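Local structure of aldo-keto Reductase, OXIDOREDUCTASE (Salmonella typhimurium, 5T79) at residues T12-R16 against V308-R314; S45-Q50 against R79-F85; R51-I57 against I304-V308. The protein binds NADPH and probably works as an NADP-dependent aldo-keto reductase, of use in the biocatalytic conversion of 3-hydroxybutanal to 1,3-butanediol. One frame throughout, in Å; residues are numbered along the deposited sequence.

Contact 1. Residues T12-R16 against V308-R314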
loop_
_atom_site.group_PDB
_atom_site.type_symbol
_atom_site.label_atom_id
_atom_site.label_comp_id
_atom_site.label_asym_id
_atom_site.label_seq_id
_atom_site.Cartn_x
_atom_site.Cartn_y
_atom_site.Cartn_z
ATOM N N THR A 12 -17.452 8.711 7.619
ATOM C CA THR A 12 -17.785 7.613 6.702
ATOM C C THR A 12 -16.692 6.526 6.665
ATOM O O THR A 12 -17.037 5.338 6.767
ATOM C CB THR A 12 -18.067 8.156 5.285
ATOM O OG1 THR A 12 -19.122 9.117 5.362
ATOM C CG2 THR A 12 -18.468 7.052 4.286
ATOM N N MET A 13 -15.400 6.917 6.496
ATOM C CA MET A 13 -14.305 5.948 6.390
ATOM C C MET A 13 -14.357 4.911 7.521
ATOM O O MET A 13 -14.684 5.244 8.658
ATOM C CB MET A 13 -12.949 6.653 6.367
ATOM C CG MET A 13 -11.719 5.724 6.097
ATOM S SD MET A 13 -11.805 4.571 4.683
ATOM C CE MET A 13 -11.968 5.769 3.303
ATOM N N GLU A 14 -14.080 3.651 7.178
ATOM C CA GLU A 14 -13.959 2.555 8.128
ATOM C C GLU A 14 -12.494 2.393 8.449
ATOM O O GLU A 14 -11.661 2.404 7.535
ATOM C CB GLU A 14 -14.526 1.251 7.558
ATOM C CG GLU A 14 -16.020 1.316 7.346
ATOM C CD GLU A 14 -16.658 0.066 6.781
ATOM O OE1 GLU A 14 -15.979 -0.984 6.681
ATOM O OE2 GLU A 14 -17.863 0.144 6.454
ATOM N N TYR A 15 -12.164 2.284 9.723
ATOM C CA TYR A 15 -10.776 2.095 10.169
ATOM C C TYR A 15 -10.669 0.678 10.662
ATOM O O TYR A 15 -11.564 0.195 11.354
ATOM C CB TYR A 15 -10.367 3.154 11.221
ATOM C CG TYR A 15 -10.413 4.530 10.593
ATOM C CD1 TYR A 15 -9.367 4.989 9.789
ATOM C CD2 TYR A 15 -11.550 5.325 10.701
ATOM C CE1 TYR A 15 -9.454 6.214 9.118
ATOM C CE2 TYR A 15 -11.648 6.544 10.030
ATOM C CZ TYR A 15 -10.597 6.989 9.252
ATOM O OH TYR A 15 -10.741 8.183 8.578
ATOM N N ARG A 16 -9.615 -0.015 10.257
ATOM C CA ARG A 16 -9.470 -1.446 10.518
ATOM C C ARG A 16 -8.204 -1.712 11.296
ATOM O O ARG A 16 -7.139 -1.223 10.920
ATOM C CB ARG A 16 -9.477 -2.198 9.166
ATOM C CG ARG A 16 -10.835 -2.029 8.421
ATOM C CD ARG A 16 -10.858 -2.577 7.007
ATOM N NE ARG A 16 -10.407 -3.976 6.951
ATOM C CZ ARG A 16 -11.183 -5.034 7.134
ATOM N NH1 ARG A 16 -12.467 -4.880 7.432
ATOM N NH2 ARG A 16 -10.673 -6.255 7.063
ATOM N N VAL A 308 -13.586 4.888 -2.282
ATOM C CA VAL A 308 -14.287 5.075 -1.003
ATOM C C VAL A 308 -15.757 4.589 -1.153
ATOM O O VAL A 308 -16.295 3.986 -0.216
ATOM C CB VAL A 308 -14.164 6.525 -0.443
ATOM C CG1 VAL A 308 -14.923 6.677 0.875
ATOM C CG2 VAL A 308 -12.700 6.904 -0.229
ATOM N N GLY A 309 -16.332 4.753 -2.347
ATOM C CA GLY A 309 -17.690 4.292 -2.680
ATOM C C GLY A 309 -17.894 2.782 -2.625
ATOM O O GLY A 309 -19.030 2.307 -2.570
ATOM N N MET A 310 -16.793 2.008 -2.623
ATOM C CA MET A 310 -16.797 0.542 -2.524
ATOM C C MET A 310 -17.327 0.087 -1.136
ATOM O O MET A 310 -17.916 -0.992 -1.036
ATOM C CB MET A 310 -15.362 0.040 -2.789
ATOM C CG MET A 310 -15.016 -1.343 -2.295
ATOM S SD MET A 310 -14.700 -1.602 -0.528
ATOM C CE MET A 310 -12.979 -1.520 -0.404
ATOM N N LEU A 311 -17.076 0.876 -0.076
ATOM C CA LEU A 311 -17.463 0.527 1.294
ATOM C C LEU A 311 -18.977 0.314 1.458
ATOM O O LEU A 311 -19.373 -0.454 2.324
ATOM C CB LEU A 311 -16.976 1.575 2.288
ATOM C CG LEU A 311 -15.449 1.771 2.376
ATOM C CD1 LEU A 311 -15.107 2.917 3.321
ATOM C CD2 LEU A 311 -14.733 0.476 2.798
ATOM N N ALA A 312 -19.805 0.953 0.617
ATOM C CA ALA A 312 -21.265 0.841 0.654
ATOM C C ALA A 312 -21.783 -0.484 0.066
ATOM O O ALA A 312 -22.972 -0.798 0.215
ATOM C CB ALA A 312 -21.876 2.002 -0.120
ATOM N N ASN A 313 -20.920 -1.245 -0.631
ATOM C CA ASN A 313 -21.362 -2.455 -1.316
ATOM C C ASN A 313 -20.199 -3.445 -1.430
ATOM O O ASN A 313 -19.708 -3.681 -2.527
ATOM C CB ASN A 313 -21.886 -2.017 -2.708
ATOM C CG ASN A 313 -22.566 -3.051 -3.557
ATOM O OD1 ASN A 313 -22.768 -4.201 -3.166
ATOM N ND2 ASN A 313 -22.944 -2.641 -4.752
ATOM N N ARG A 314 -19.748 -4.016 -0.296
ATOM C CA ARG A 314 -18.584 -4.912 -0.322
ATOM C C ARG A 314 -18.847 -6.321 0.253
ATOM O O ARG A 314 -17.904 -7.038 0.601
ATOM C CB ARG A 314 -17.382 -4.255 0.374
ATOM C CG ARG A 314 -17.525 -3.958 1.861
ATOM C CD ARG A 314 -16.199 -3.418 2.354
ATOM N NE ARG A 314 -16.211 -3.262 3.805
ATOM C CZ ARG A 314 -15.759 -4.176 4.652
ATOM N NH1 ARG A 314 -15.224 -5.305 4.201
ATOM N NH2 ARG A 314 -15.836 -3.970 5.959
HETATM O O HOH W 1 -18.389 -1.593 4.523
HETATM O O HOH W 2 -14.375 -7.301 6.123
#

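Contact 2. Residues S45-Q50 against R79-F85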
loop_
_atom_site.group_PDB
_atom_site.type_symbol
_atom_site.label_atom_id
_atom_site.label_comp_id
_atom_site.label_asym_id
_atom_site.label_seq_id
_atom_site.Cartn_x
_atom_site.Cartn_y
_atom_site.Cartn_z
ATOM N N SER A 45 -1.222 16.343 -7.951
ATOM C CA SER A 45 -0.731 15.607 -6.769
ATOM C C SER A 45 -1.366 16.166 -5.484
ATOM O O SER A 45 -1.841 15.422 -4.619
ATOM C CB SER A 45 0.793 15.736 -6.676
ATOM O OG SER A 45 1.393 15.131 -7.805
ATOM N N ARG A 46 -1.395 17.500 -5.385
ATOM C CA ARG A 46 -1.932 18.206 -4.217
ATOM C C ARG A 46 -3.429 17.907 -4.073
ATOM O O ARG A 46 -3.883 17.591 -2.976
ATOM C CB ARG A 46 -1.683 19.730 -4.378
ATOM C CG ARG A 46 -2.011 20.532 -3.130
ATOM C CD ARG A 46 -1.947 22.029 -3.368
ATOM N NE ARG A 46 -0.658 22.456 -3.933
ATOM C CZ ARG A 46 0.428 22.730 -3.225
ATOM N NH1 ARG A 46 0.415 22.613 -1.899
ATOM N NH2 ARG A 46 1.535 23.137 -3.832
ATOM N N ALA A 47 -4.182 17.993 -5.183
ATOM C CA ALA A 47 -5.626 17.724 -5.214
ATOM C C ALA A 47 -5.919 16.277 -4.769
ATOM O O ALA A 47 -6.885 16.052 -4.040
ATOM C CB ALA A 47 -6.179 17.963 -6.621
ATOM N N LEU A 48 -5.084 15.312 -5.189
ATOM C CA LEU A 48 -5.243 13.882 -4.796
ATOM C C LEU A 48 -5.054 13.701 -3.286
ATOM O O LEU A 48 -5.894 13.098 -2.621
ATOM C CB LEU A 48 -4.216 12.986 -5.552
ATOM C CG LEU A 48 -4.442 12.842 -7.057
ATOM C CD1 LEU A 48 -3.231 12.216 -7.754
ATOM C CD2 LEU A 48 -5.723 12.071 -7.351
ATOM N N LEU A 49 -3.966 14.235 -2.737
ATOM C CA LEU A 49 -3.735 14.140 -1.295
ATOM C C LEU A 49 -4.859 14.827 -0.489
ATOM O O LEU A 49 -5.314 14.272 0.500
ATOM C CB LEU A 49 -2.371 14.735 -0.908
ATOM C CG LEU A 49 -1.146 13.992 -1.444
ATOM C CD1 LEU A 49 0.135 14.728 -1.072
ATOM C CD2 LEU A 49 -1.116 12.550 -0.957
ATOM N N GLN A 50 -5.303 16.019 -0.907
ATOM C CA GLN A 50 -6.356 16.729 -0.177
ATOM C C GLN A 50 -7.683 15.971 -0.268
ATOM O O GLN A 50 -8.396 15.879 0.736
ATOM C CB GLN A 50 -6.513 18.167 -0.714
ATOM C CG GLN A 50 -5.320 19.061 -0.329
ATOM C CD GLN A 50 -5.503 20.480 -0.815
ATOM O OE1 GLN A 50 -6.580 20.866 -1.230
ATOM N NE2 GLN A 50 -4.478 21.311 -0.709
ATOM N N ARG A 79 6.955 18.712 0.273
ATOM C CA ARG A 79 6.529 20.102 0.018
ATOM C C ARG A 79 5.029 20.285 0.336
ATOM O O ARG A 79 4.665 21.262 1.008
ATOM C CB ARG A 79 6.795 20.489 -1.456
ATOM C CG ARG A 79 6.361 21.923 -1.789
ATOM C CD ARG A 79 6.483 22.235 -3.260
ATOM N NE ARG A 79 5.663 23.392 -3.648
ATOM C CZ ARG A 79 5.301 23.660 -4.899
ATOM N NH1 ARG A 79 5.691 22.873 -5.893
ATOM N NH2 ARG A 79 4.561 24.725 -5.168
ATOM N N ILE A 80 4.166 19.374 -0.168
ATOM C CA ILE A 80 2.711 19.466 0.044
ATOM C C ILE A 80 2.408 19.320 1.546
ATOM O O ILE A 80 1.546 20.037 2.071
ATOM C CB ILE A 80 1.921 18.468 -0.834
ATOM C CG1 ILE A 80 2.092 18.830 -2.334
ATOM C CG2 ILE A 80 0.406 18.436 -0.456
ATOM C CD1 ILE A 80 1.832 17.653 -3.312
ATOM N N LEU A 81 3.124 18.421 2.228
ATOM C CA LEU A 81 2.971 18.239 3.679
ATOM C C LEU A 81 3.269 19.568 4.420
ATOM O O LEU A 81 2.466 19.993 5.254
ATOM C CB LEU A 81 3.876 17.113 4.200
ATOM C CG LEU A 81 4.099 17.055 5.717
ATOM C CD1 LEU A 81 2.850 16.609 6.464
ATOM C CD2 LEU A 81 5.232 16.140 6.040
ATOM N N GLN A 82 4.404 20.218 4.089
ATOM C CA GLN A 82 4.815 21.485 4.716
ATOM C C GLN A 82 3.788 22.592 4.426
ATOM O O GLN A 82 3.441 23.373 5.316
ATOM C CB GLN A 82 6.213 21.896 4.189
ATOM C CG GLN A 82 6.742 23.256 4.697
ATOM C CD GLN A 82 7.121 23.292 6.167
ATOM O OE1 GLN A 82 7.592 22.309 6.755
ATOM N NE2 GLN A 82 6.963 24.456 6.788
ATOM N N GLU A 83 3.304 22.660 3.175
ATOM C CA GLU A 83 2.402 23.739 2.776
ATOM C C GLU A 83 0.986 23.567 3.285
ATOM O O GLU A 83 0.367 24.567 3.670
ATOM C CB GLU A 83 2.364 23.876 1.242
ATOM C CG GLU A 83 3.666 24.417 0.655
ATOM C CD GLU A 83 3.771 24.453 -0.860
ATOM O OE1 GLU A 83 2.896 23.877 -1.546
ATOM O OE2 GLU A 83 4.765 25.023 -1.361
ATOM N N ASP A 84 0.462 22.325 3.295
ATOM C CA ASP A 84 -0.947 22.121 3.589
ATOM C C ASP A 84 -1.295 21.216 4.757
ATOM O O ASP A 84 -2.400 21.351 5.280
ATOM C CB ASP A 84 -1.622 21.508 2.328
ATOM C CG ASP A 84 -1.523 22.313 1.037
ATOM O OD1 ASP A 84 -1.421 23.563 1.114
ATOM O OD2 ASP A 84 -1.630 21.709 -0.046
ATOM N N PHE A 85 -0.423 20.276 5.145
ATOM C CA PHE A 85 -0.819 19.269 6.130
ATOM C C PHE A 85 -0.113 19.293 7.485
ATOM O O PHE A 85 -0.452 18.454 8.317
ATOM C CB PHE A 85 -0.593 17.874 5.523
ATOM C CG PHE A 85 -1.572 17.504 4.427
ATOM C CD1 PHE A 85 -1.295 17.802 3.095
ATOM C CD2 PHE A 85 -2.736 16.808 4.722
ATOM C CE1 PHE A 85 -2.181 17.429 2.073
ATOM C CE2 PHE A 85 -3.621 16.431 3.702
ATOM C CZ PHE A 85 -3.337 16.743 2.387
#

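Contact 3. Residues R51-I57 against I304-V308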
loop_
_atom_site.group_PDB
_atom_site.type_symbol
_atom_site.label_atom_id
_atom_site.label_comp_id
_atom_site.label_asym_id
_atom_site.label_seq_id
_atom_site.Cartn_x
_atom_site.Cartn_y
_atom_site.Cartn_z
ATOM N N ARG A 51 -8.023 15.431 -1.460
ATOM C CA ARG A 51 -9.300 14.698 -1.583
ATOM C C ARG A 51 -9.269 13.420 -0.723
ATOM O O ARG A 51 -10.260 13.103 -0.039
ATOM C CB ARG A 51 -9.622 14.354 -3.045
ATOM C CG ARG A 51 -11.069 13.798 -3.252
ATOM C CD ARG A 51 -12.114 14.850 -2.868
ATOM N NE ARG A 51 -13.486 14.395 -3.086
ATOM C CZ ARG A 51 -14.456 14.439 -2.175
ATOM N NH1 ARG A 51 -14.210 14.889 -0.949
ATOM N NH2 ARG A 51 -15.680 14.031 -2.482
ATOM N N ALA A 52 -8.114 12.722 -0.719
ATOM C CA ALA A 52 -7.948 11.497 0.066
ATOM C C ALA A 52 -8.184 11.774 1.562
ATOM O O ALA A 52 -9.020 11.104 2.172
ATOM C CB ALA A 52 -6.560 10.907 -0.152
ATOM N N PHE A 53 -7.479 12.770 2.145
ATOM C CA PHE A 53 -7.622 13.085 3.577
ATOM C C PHE A 53 -9.029 13.579 3.896
ATOM O O PHE A 53 -9.563 13.191 4.926
ATOM C CB PHE A 53 -6.570 14.101 4.031
ATOM C CG PHE A 53 -6.466 14.279 5.535
ATOM C CD1 PHE A 53 -6.332 13.177 6.378
ATOM C CD2 PHE A 53 -6.437 15.550 6.101
ATOM C CE1 PHE A 53 -6.199 13.353 7.768
ATOM C CE2 PHE A 53 -6.320 15.719 7.491
ATOM C CZ PHE A 53 -6.183 14.622 8.307
ATOM N N ASP A 54 -9.665 14.367 2.988
ATOM C CA ASP A 54 -11.062 14.825 3.159
ATOM C C ASP A 54 -12.047 13.642 3.210
ATOM O O ASP A 54 -13.105 13.760 3.833
ATOM C CB ASP A 54 -11.487 15.797 2.036
ATOM C CG ASP A 54 -10.898 17.206 2.160
ATOM O OD1 ASP A 54 -10.278 17.511 3.213
ATOM O OD2 ASP A 54 -11.033 17.988 1.204
ATOM N N LEU A 55 -11.707 12.515 2.565
ATOM C CA LEU A 55 -12.560 11.312 2.581
ATOM C C LEU A 55 -12.149 10.325 3.699
ATOM O O LEU A 55 -12.682 9.215 3.773
ATOM C CB LEU A 55 -12.524 10.622 1.199
ATOM C CG LEU A 55 -13.235 11.397 0.079
ATOM C CD1 LEU A 55 -12.917 10.791 -1.309
ATOM C CD2 LEU A 55 -14.733 11.451 0.319
ATOM N N GLY A 56 -11.228 10.749 4.563
ATOM C CA GLY A 56 -10.780 9.950 5.705
ATOM C C GLY A 56 -9.611 9.019 5.475
ATOM O O GLY A 56 -9.283 8.208 6.349
ATOM N N ILE A 57 -8.953 9.134 4.321
ATOM C CA ILE A 57 -7.759 8.330 4.048
ATOM C C ILE A 57 -6.588 8.979 4.801
ATOM O O ILE A 57 -6.134 10.051 4.437
ATOM C CB ILE A 57 -7.497 8.166 2.525
ATOM C CG1 ILE A 57 -8.645 7.405 1.843
ATOM C CG2 ILE A 57 -6.142 7.488 2.284
ATOM C CD1 ILE A 57 -8.574 7.421 0.284
ATOM N N ILE A 304 -10.349 8.186 -6.376
ATOM C CA ILE A 304 -10.325 8.068 -4.916
ATOM C C ILE A 304 -11.777 7.998 -4.425
ATOM O O ILE A 304 -12.099 7.159 -3.582
ATOM C CB ILE A 304 -9.549 9.241 -4.260
ATOM C CG1 ILE A 304 -8.063 9.284 -4.752
ATOM C CG2 ILE A 304 -9.618 9.130 -2.716
ATOM C CD1 ILE A 304 -7.253 10.567 -4.269
ATOM N N GLU A 305 -12.649 8.880 -4.960
ATOM C CA GLU A 305 -14.081 8.895 -4.606
ATOM C C GLU A 305 -14.704 7.535 -4.922
ATOM O O GLU A 305 -15.461 6.992 -4.107
ATOM C CB GLU A 305 -14.813 9.997 -5.382
ATOM C CG GLU A 305 -14.298 11.386 -5.053
ATOM C CD GLU A 305 -14.826 12.517 -5.903
ATOM O OE1 GLU A 305 -15.239 12.273 -7.060
ATOM O OE2 GLU A 305 -14.821 13.663 -5.402
ATOM N N ASP A 306 -14.350 6.967 -6.098
ATOM C CA ASP A 306 -14.843 5.655 -6.534
ATOM C C ASP A 306 -14.466 4.584 -5.512
ATOM O O ASP A 306 -15.323 3.808 -5.106
ATOM C CB ASP A 306 -14.270 5.267 -7.913
ATOM C CG ASP A 306 -14.834 5.979 -9.137
ATOM O OD1 ASP A 306 -15.922 6.592 -9.027
ATOM O OD2 ASP A 306 -14.226 5.855 -10.219
ATOM N N ALA A 307 -13.185 4.549 -5.103
ATOM C CA ALA A 307 -12.664 3.581 -4.136
ATOM C C ALA A 307 -13.402 3.666 -2.826
ATOM O O ALA A 307 -13.798 2.631 -2.300
ATOM C CB ALA A 307 -11.171 3.819 -3.903
ATOM N N VAL A 308 -13.586 4.888 -2.282
ATOM C CA VAL A 308 -14.287 5.075 -1.003
ATOM C C VAL A 308 -15.757 4.589 -1.153
ATOM O O VAL A 308 -16.295 3.986 -0.216
ATOM C CB VAL A 308 -14.164 6.525 -0.443
ATOM C CG1 VAL A 308 -14.923 6.677 0.875
ATOM C CG2 VAL A 308 -12.700 6.904 -0.229
#

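Contact 1. Residues T12-R16 against V308-R314
From Met13 on, the N-terminal segment Thr12-Arg16 is extended, becoming a strand at Tyr15, and it passes the end of helix 301-308 and the loop that follows, Val308-Arg314, whose residues 309-312 keep helical backbone angles without regular hydrogen bonds. The backbones stay apart, with the CA atoms of Met13 and Val308 at 7.4 Å and those of Glu14 and Leu311 at 7.9 Å, so side chains and water fill the gap. Met13 curls inward: its CE lies 3.8 Å from Val308 CG2 and its SD 3.9 Å from Leu311 CD1. Beyond this patch, Arg314 NH2 makes a salt bridge with Glu14 OE1 at 3.1 Å. One water donates to Glu14 OE2 and Leu311 O, both at 2.7 Å, and accepts from Arg314 NE at 2.8 Å. Arg16 bonds carbonyls of Val291 and Thr292, and pairs with Asp289. The aldo-keto reductase hairpin, strand 15-17 antiparallel to 24-31, lies across the N-terminal end of the TIM barrel, while Met310 packs against helix 277-285.

Contact 2. Residues S45-Q50 against R79-F85
Arg46 lays one face of its guanidinium over Ile80, NH1 lying 4.2 Å from Ile80 CG1, and sits as a knob among Arg79, Ile80, Glu83 and Asp84. The acids lie at the guanidinium edge: Arg46 NH1 donates to Asp84 OD2 at 2.9 Å, and Arg46 NH1 and NH2 both donate to Glu83 OE1 at 2.8 Å. Glu83 also holds Arg79 within its own helix, OE2 to NE at 2.9 Å, while Gln50 NE2 adds a bond to Asp84 OD2 at 3.0 Å. The axes of these segments, on neighbouring outer helices of the TIM barrel, cross at -60° and come within 10.9 Å. Leu49 CD1 meets Ile80 CG2 at 3.8 Å, and the edge of the Phe85 ring faces the first helix, its CZ 3.7 Å from Leu49 O. Glu83, shared by Arg46 and Arg79, together with Asp84 on Arg46, offsets the like charges of Arg46 NH2 and Arg79 NH2, 3.7 Å apart, so a buried apolar layer lies beneath a more exposed salt-bridge network.

Contact 3. Residues R51-I57 against I304-V308
Ile304 opens the second segment as the residue most covered by the other segment, at 69 Å²: its CG2 lies 3.6 Å from Ile57 CD1 and 4.0 Å from Leu55 CD1, and its CD1 is 4.2 Å from Ala52 CB. Glu305 follows at the more exposed border, where OE2 receives hydrogen bonds from Arg51 NE at 2.8 Å and NH2 at 3.1 Å, a salt bridge along the guanidinium edge. Asp306 faces the other way, toward NADPH, which it binds through a weak hydrogen bond, and pairs with Lys276. One turn after Ile304, Val308 places CG2 4.0 Å from Leu55 CB and 4.2 Å from Ile57 CD1. Leu55 and Ile57 flank Gly56, the positive-phi C-prime residue of a Schellman motif, with Ile57 N bonded to Ala52 O and Gly56 N to Phe53 O; this helix ending lets both side chains reach the same apolar surface. Helices 42-54 and 301-308 therefore pack side by side outside the barrel, with Ala52, Ile57 and Ala307 resting on strand 24-31.

How the contacts relate
Followed from the N terminus, the chain first supplies Thr12-Arg16, whose partner in contact 1 comes almost 300 residues later, closing a loop that encompasses both other contacts. Helix 42-54 then gives its middle to contact 2 and its end to contact 3. Contact 2 closes locally, joining the first two outer helices of the barrel, whereas contact 3 waits for helix 301-308; because 45-50 precedes 51-57 and 79-85 precedes 304-308, the two cross along the chain. Val308 belongs to contacts 1 and 3, which also touch through Tyr15 and Gly56. Contact 1 joins the N-terminal hairpin to the end of helix 301-308, so only contacts 1 and 3 bring sequence-distant ends together.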